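Local coordinates for protein Non-ribosomal peptide synthetase (Streptomyces halstedii, PDB 3WV4) that belongs to the ANL superfamily of AMP-binding enzymes, as a domain of a non-ribosomal peptide synthetase, at residues T70-S84 and R106-R118. Numbering follows the deposited sequence.
Sequences TWTYQELLNHSQAFS and RQTVAVFYGACRR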
loop_
_atom_site.group_PDB
_atom_site.type_symbol
_atom_site.label_atom_id
_atom_site.label_comp_id
_atom_site.label_asym_id
_atom_site.label_seq_id
_atom_site.Cartn_x
_atom_site.Cartn_y
_atom_site.Cartn_z
ATOM N N THR A 70 11.087 -16.542 7.131
ATOM C CA THR A 70 11.584 -15.572 6.147
ATOM C C THR A 70 11.573 -16.221 4.755
ATOM O O THR A 70 11.895 -17.424 4.612
ATOM C CB THR A 70 13.029 -15.134 6.527
ATOM O OG1 THR A 70 13.010 -14.548 7.829
ATOM C CG2 THR A 70 13.598 -14.107 5.563
ATOM N N TRP A 71 11.187 -15.449 3.744
ATOM C CA TRP A 71 11.318 -15.873 2.346
ATOM C C TRP A 71 12.302 -14.995 1.588
ATOM O O TRP A 71 12.307 -13.771 1.756
ATOM C CB TRP A 71 10.001 -15.727 1.586
ATOM C CG TRP A 71 8.984 -16.758 1.819
ATOM C CD1 TRP A 71 9.166 -18.004 2.392
ATOM C CD2 TRP A 71 7.608 -16.708 1.411
ATOM N NE1 TRP A 71 8.000 -18.670 2.391
ATOM C CE2 TRP A 71 7.024 -17.910 1.804
ATOM C CE3 TRP A 71 6.808 -15.730 0.821
ATOM C CZ2 TRP A 71 5.689 -18.180 1.593
ATOM C CZ3 TRP A 71 5.503 -15.992 0.605
ATOM C CH2 TRP A 71 4.942 -17.204 0.995
ATOM N N THR A 72 13.108 -15.621 0.748
ATOM C CA THR A 72 13.913 -14.904 -0.205
ATOM C C THR A 72 13.043 -14.486 -1.362
ATOM O O THR A 72 11.924 -14.906 -1.467
ATOM C CB THR A 72 15.022 -15.795 -0.789
ATOM O OG1 THR A 72 14.417 -16.846 -1.537
ATOM C CG2 THR A 72 15.882 -16.378 0.313
ATOM N N TYR A 73 13.578 -13.680 -2.267
ATOM C CA TYR A 73 12.811 -13.285 -3.465
ATOM C C TYR A 73 12.460 -14.476 -4.311
ATOM O O TYR A 73 11.334 -14.545 -4.831
ATOM C CB TYR A 73 13.521 -12.201 -4.290
ATOM C CG TYR A 73 13.208 -10.868 -3.742
ATOM C CD1 TYR A 73 14.050 -10.251 -2.867
ATOM C CD2 TYR A 73 11.969 -10.268 -4.001
ATOM C CE1 TYR A 73 13.698 -9.041 -2.301
ATOM C CE2 TYR A 73 11.617 -9.065 -3.454
ATOM C CZ TYR A 73 12.482 -8.453 -2.609
ATOM O OH TYR A 73 12.126 -7.239 -2.035
ATOM N N GLN A 74 13.364 -15.450 -4.393
ATOM C CA GLN A 74 13.035 -16.696 -5.081
ATOM C C GLN A 74 11.856 -17.404 -4.460
ATOM O O GLN A 74 10.944 -17.796 -5.163
ATOM C CB GLN A 74 14.235 -17.667 -5.123
ATOM C CG GLN A 74 13.951 -18.897 -5.955
ATOM C CD GLN A 74 13.868 -18.587 -7.431
ATOM O OE1 GLN A 74 12.782 -18.589 -8.035
ATOM N NE2 GLN A 74 15.025 -18.338 -8.037
ATOM N N GLU A 75 11.876 -17.545 -3.138
ATOM C CA GLU A 75 10.787 -18.219 -2.421
ATOM C C GLU A 75 9.499 -17.503 -2.631
ATOM O O GLU A 75 8.496 -18.125 -2.874
ATOM C CB GLU A 75 11.093 -18.359 -0.926
ATOM C CG GLU A 75 12.171 -19.424 -0.628
ATOM C CD GLU A 75 12.645 -19.375 0.818
ATOM O OE1 GLU A 75 13.175 -18.339 1.252
ATOM O OE2 GLU A 75 12.395 -20.363 1.535
ATOM N N LEU A 76 9.531 -16.177 -2.565
ATOM C CA LEU A 76 8.288 -15.410 -2.747
ATOM C C LEU A 76 7.714 -15.650 -4.121
ATOM O O LEU A 76 6.509 -15.781 -4.299
ATOM C CB LEU A 76 8.544 -13.911 -2.519
ATOM C CG LEU A 76 7.373 -13.017 -2.864
ATOM C CD1 LEU A 76 6.143 -13.410 -2.079
ATOM C CD2 LEU A 76 7.764 -11.560 -2.575
ATOM N N LEU A 77 8.581 -15.672 -5.116
ATOM C CA LEU A 77 8.128 -15.876 -6.494
ATOM C C LEU A 77 7.574 -17.280 -6.656
ATOM O O LEU A 77 6.529 -17.444 -7.227
ATOM C CB LEU A 77 9.283 -15.631 -7.495
ATOM C CG LEU A 77 9.017 -15.961 -8.934
ATOM C CD1 LEU A 77 8.039 -14.983 -9.554
ATOM C CD2 LEU A 77 10.336 -15.948 -9.714
ATOM N N ASN A 78 8.267 -18.279 -6.112
ATOM C CA ASN A 78 7.788 -19.656 -6.177
ATOM C C ASN A 78 6.358 -19.783 -5.633
ATOM O O ASN A 78 5.472 -20.282 -6.317
ATOM C CB ASN A 78 8.716 -20.598 -5.387
ATOM C CG ASN A 78 10.066 -20.810 -6.068
ATOM O OD1 ASN A 78 10.228 -20.516 -7.237
ATOM N ND2 ASN A 78 11.059 -21.287 -5.296
ATOM N N HIS A 79 6.155 -19.290 -4.409
ATOM C CA HIS A 79 4.857 -19.364 -3.758
ATOM C C HIS A 79 3.816 -18.543 -4.486
ATOM O O HIS A 79 2.660 -18.986 -4.603
ATOM C CB HIS A 79 4.970 -18.914 -2.330
ATOM C CG HIS A 79 5.711 -19.868 -1.456
ATOM N ND1 HIS A 79 5.066 -20.858 -0.742
ATOM C CD2 HIS A 79 7.031 -20.005 -1.172
ATOM C CE1 HIS A 79 5.953 -21.549 -0.040
ATOM N NE2 HIS A 79 7.151 -21.070 -0.298
ATOM N N SER A 80 4.207 -17.410 -5.063
ATOM C CA SER A 80 3.285 -16.589 -5.859
ATOM C C SER A 80 2.809 -17.343 -7.105
ATOM O O SER A 80 1.618 -17.450 -7.383
ATOM C CB SER A 80 3.946 -15.241 -6.220
ATOM O OG SER A 80 4.125 -14.413 -5.080
ATOM N N GLN A 81 3.746 -17.939 -7.828
ATOM C CA GLN A 81 3.400 -18.831 -8.967
ATOM C C GLN A 81 2.478 -19.965 -8.551
ATOM O O GLN A 81 1.465 -20.252 -9.217
ATOM C CB GLN A 81 4.690 -19.415 -9.555
ATOM C CG GLN A 81 5.519 -18.323 -10.192
ATOM C CD GLN A 81 6.861 -18.819 -10.714
ATOM O OE1 GLN A 81 7.306 -19.903 -10.379
ATOM N NE2 GLN A 81 7.487 -18.025 -11.546
ATOM N N ALA A 82 2.816 -20.619 -7.434
ATOM C CA ALA A 82 1.988 -21.716 -6.941
ATOM C C ALA A 82 0.584 -21.228 -6.648
ATOM O O ALA A 82 -0.428 -21.877 -6.985
ATOM C CB ALA A 82 2.630 -22.344 -5.712
ATOM N N PHE A 83 0.490 -20.047 -6.046
ATOM C CA PHE A 83 -0.833 -19.511 -5.757
ATOM C C PHE A 83 -1.587 -19.182 -7.051
ATOM O O PHE A 83 -2.796 -19.406 -7.136
ATOM C CB PHE A 83 -0.797 -18.315 -4.796
ATOM C CG PHE A 83 -2.160 -17.846 -4.442
ATOM C CD1 PHE A 83 -2.955 -18.615 -3.592
ATOM C CD2 PHE A 83 -2.714 -16.787 -5.104
ATOM C CE1 PHE A 83 -4.258 -18.244 -3.329
ATOM C CE2 PHE A 83 -4.001 -16.388 -4.826
ATOM C CZ PHE A 83 -4.790 -17.114 -3.927
ATOM N N SER A 84 -0.875 -18.696 -8.086
ATOM C CA SER A 84 -1.506 -18.504 -9.378
ATOM C C SER A 84 -2.099 -19.857 -9.921
ATOM O O SER A 84 -3.210 -19.888 -10.456
ATOM C CB SER A 84 -0.529 -17.905 -10.383
ATOM O OG SER A 84 -0.095 -16.605 -10.000
ATOM N N ARG A 106 3.566 -13.754 5.298
ATOM C CA ARG A 106 4.123 -13.962 3.976
ATOM C C ARG A 106 3.109 -14.434 2.947
ATOM O O ARG A 106 3.104 -13.996 1.821
ATOM C CB ARG A 106 5.247 -14.983 4.106
ATOM C CG ARG A 106 6.526 -14.412 4.685
ATOM C CD ARG A 106 7.474 -15.528 5.057
ATOM N NE ARG A 106 6.872 -16.338 6.101
ATOM C CZ ARG A 106 7.157 -17.604 6.313
ATOM N NH1 ARG A 106 8.072 -18.187 5.586
ATOM N NH2 ARG A 106 6.552 -18.262 7.294
ATOM N N GLN A 107 2.174 -15.280 3.374
ATOM C CA GLN A 107 1.176 -15.862 2.499
ATOM C C GLN A 107 0.338 -14.823 1.829
ATOM O O GLN A 107 0.020 -14.952 0.677
ATOM C CB GLN A 107 0.248 -16.830 3.272
ATOM C CG GLN A 107 0.926 -18.108 3.749
ATOM C CD GLN A 107 1.466 -17.993 5.167
ATOM O OE1 GLN A 107 2.217 -17.083 5.505
ATOM N NE2 GLN A 107 1.090 -18.927 6.001
ATOM N N THR A 108 -0.031 -13.775 2.546
ATOM C CA THR A 108 -0.855 -12.714 1.962
ATOM C C THR A 108 -0.160 -11.999 0.776
ATOM O O THR A 108 -0.808 -11.552 -0.155
ATOM C CB THR A 108 -1.162 -11.645 3.033
ATOM O OG1 THR A 108 -1.531 -12.282 4.257
ATOM C CG2 THR A 108 -2.293 -10.758 2.600
ATOM N N VAL A 109 1.158 -11.884 0.834
ATOM C CA VAL A 109 1.915 -11.209 -0.223
ATOM C C VAL A 109 1.969 -12.114 -1.473
ATOM O O VAL A 109 1.936 -11.630 -2.630
ATOM C CB VAL A 109 3.326 -10.878 0.277
ATOM C CG1 VAL A 109 4.138 -10.144 -0.792
ATOM C CG2 VAL A 109 3.248 -10.000 1.519
ATOM N N ALA A 110 2.015 -13.426 -1.215
ATOM C CA ALA A 110 1.941 -14.435 -2.257
ATOM C C ALA A 110 0.570 -14.477 -2.902
ATOM O O ALA A 110 0.472 -14.625 -4.141
ATOM C CB ALA A 110 2.322 -15.814 -1.700
ATOM N N VAL A 111 -0.484 -14.291 -2.094
ATOM C CA VAL A 111 -1.843 -14.192 -2.623
ATOM C C VAL A 111 -1.951 -12.964 -3.533
ATOM O O VAL A 111 -2.422 -13.032 -4.662
ATOM C CB VAL A 111 -2.881 -14.143 -1.510
ATOM C CG1 VAL A 111 -4.249 -13.871 -2.081
ATOM C CG2 VAL A 111 -2.902 -15.460 -0.753
ATOM N N PHE A 112 -1.446 -11.853 -3.059
ATOM C CA PHE A 112 -1.443 -10.621 -3.827
ATOM C C PHE A 112 -0.734 -10.804 -5.173
ATOM O O PHE A 112 -1.293 -10.590 -6.249
ATOM C CB PHE A 112 -0.794 -9.532 -2.970
ATOM C CG PHE A 112 -0.581 -8.267 -3.685
ATOM C CD1 PHE A 112 -1.595 -7.695 -4.384
ATOM C CD2 PHE A 112 0.671 -7.682 -3.734
ATOM C CE1 PHE A 112 -1.400 -6.501 -5.070
ATOM C CE2 PHE A 112 0.891 -6.523 -4.455
ATOM C CZ PHE A 112 -0.145 -5.923 -5.103
ATOM N N TYR A 113 0.502 -11.236 -5.129
ATOM C CA TYR A 113 1.262 -11.345 -6.379
ATOM C C TYR A 113 0.745 -12.425 -7.309
ATOM O O TYR A 113 0.697 -12.216 -8.553
ATOM C CB TYR A 113 2.732 -11.548 -6.093
ATOM C CG TYR A 113 3.486 -10.255 -5.748
ATOM C CD1 TYR A 113 3.443 -9.134 -6.598
ATOM C CD2 TYR A 113 4.224 -10.157 -4.590
ATOM C CE1 TYR A 113 4.098 -7.949 -6.273
ATOM C CE2 TYR A 113 4.867 -8.973 -4.263
ATOM C CZ TYR A 113 4.799 -7.882 -5.127
ATOM O OH TYR A 113 5.486 -6.748 -4.839
ATOM N N GLY A 114 0.329 -13.569 -6.737
ATOM C CA GLY A 114 -0.135 -14.678 -7.575
ATOM C C GLY A 114 -1.397 -14.248 -8.295
ATOM O O GLY A 114 -1.628 -14.616 -9.463
ATOM N N ALA A 115 -2.228 -13.454 -7.607
ATOM C CA ALA A 115 -3.431 -12.920 -8.246
ATOM C C ALA A 115 -3.133 -11.916 -9.329
ATOM O O ALA A 115 -3.762 -11.922 -10.404
ATOM C CB ALA A 115 -4.318 -12.306 -7.233
ATOM N N CYS A 116 -2.175 -11.051 -9.090
ATOM C CA CYS A 116 -1.790 -10.086 -10.126
ATOM C C CYS A 116 -1.305 -10.782 -11.430
ATOM O O CYS A 116 -1.651 -10.327 -12.560
ATOM C CB CYS A 116 -0.694 -9.171 -9.588
ATOM S SG CYS A 116 -1.319 -7.894 -8.464
ATOM N N ARG A 117 -0.510 -11.860 -11.256
ATOM C CA ARG A 117 0.086 -12.619 -12.366
ATOM C C ARG A 117 -0.976 -13.291 -13.230
ATOM O O ARG A 117 -0.649 -13.797 -14.305
ATOM C CB ARG A 117 0.979 -13.739 -11.854
ATOM C CG ARG A 117 2.292 -13.312 -11.264
ATOM C CD ARG A 117 3.063 -14.519 -10.736
ATOM N NE ARG A 117 3.693 -15.204 -11.862
ATOM C CZ ARG A 117 3.286 -16.350 -12.403
ATOM N NH1 ARG A 117 2.230 -17.045 -11.923
ATOM N NH2 ARG A 117 3.980 -16.819 -13.442
ATOM N N ARG A 118 -2.208 -13.364 -12.731
ATOM C CA ARG A 118 -3.329 -13.898 -13.489
ATOM C C ARG A 118 -4.338 -12.861 -13.867
ATOM O O ARG A 118 -5.429 -13.200 -14.297
ATOM C CB ARG A 118 -4.000 -15.063 -12.713
ATOM C CG ARG A 118 -3.087 -16.276 -12.626
ATOM C CD ARG A 118 -2.865 -16.877 -14.022
ATOM N NE ARG A 118 -1.916 -18.003 -14.056
ATOM C CZ ARG A 118 -0.649 -17.929 -14.450
ATOM N NH1 ARG A 118 -0.090 -16.773 -14.796
ATOM N NH2 ARG A 118 0.090 -19.024 -14.448
#
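Ser80 and Gly114 mark the point where helices 73-84 and 106-116 cross, their axes 7.4 Å apart at -60° and Ser80 O lying 3.3 Å from Gly114 CA, a closeness that the missing side chain of Gly114 permits. Ser80 enters as a knob among Val109, Ala110, Tyr113 and Gly114; its hydroxyl donates back to Leu76 O, which also takes the backbone N-H of Ser80 on the opposite face of its plane, so this buried polar group is satisfied within its own helix. With CG anti to the backbone N (chi1 -176°), the Phe83 ring is carried over to a second hole, formed by Ala110, Val111, Gly114 and Ala115, one ring face over Val111 CA and its CE2 3.7 Å from Val111 CG1. Farther along, Ser84 OG donates to Gly114 O (2.6 Å) and receives a weak bond from Arg117 NH1 (3.0 Å). The Arg117 guanidinium lies with one face over Gln81 CG, and its NH1 also hydrogen-bonds Gly184 O. At the other end, Trp71 is sandwiched between His79 and Arg106: Arg106 CB sits 3.6 Å from the centroid of the six-membered ring, while the guanidinium makes a cation-pi contact with the five-membered ring and NE forms a salt bridge to Asp66. Ala110 CB meets the edge of the indole, near its plane. Two knobs of helix 73-84 thus fit holes of helix 106-116, within the AMP-binding domain, joining the helix after edge strand 70-72 to the helix that links parallel strands 97-101 and 121-124 in a beta-alpha-beta crossover.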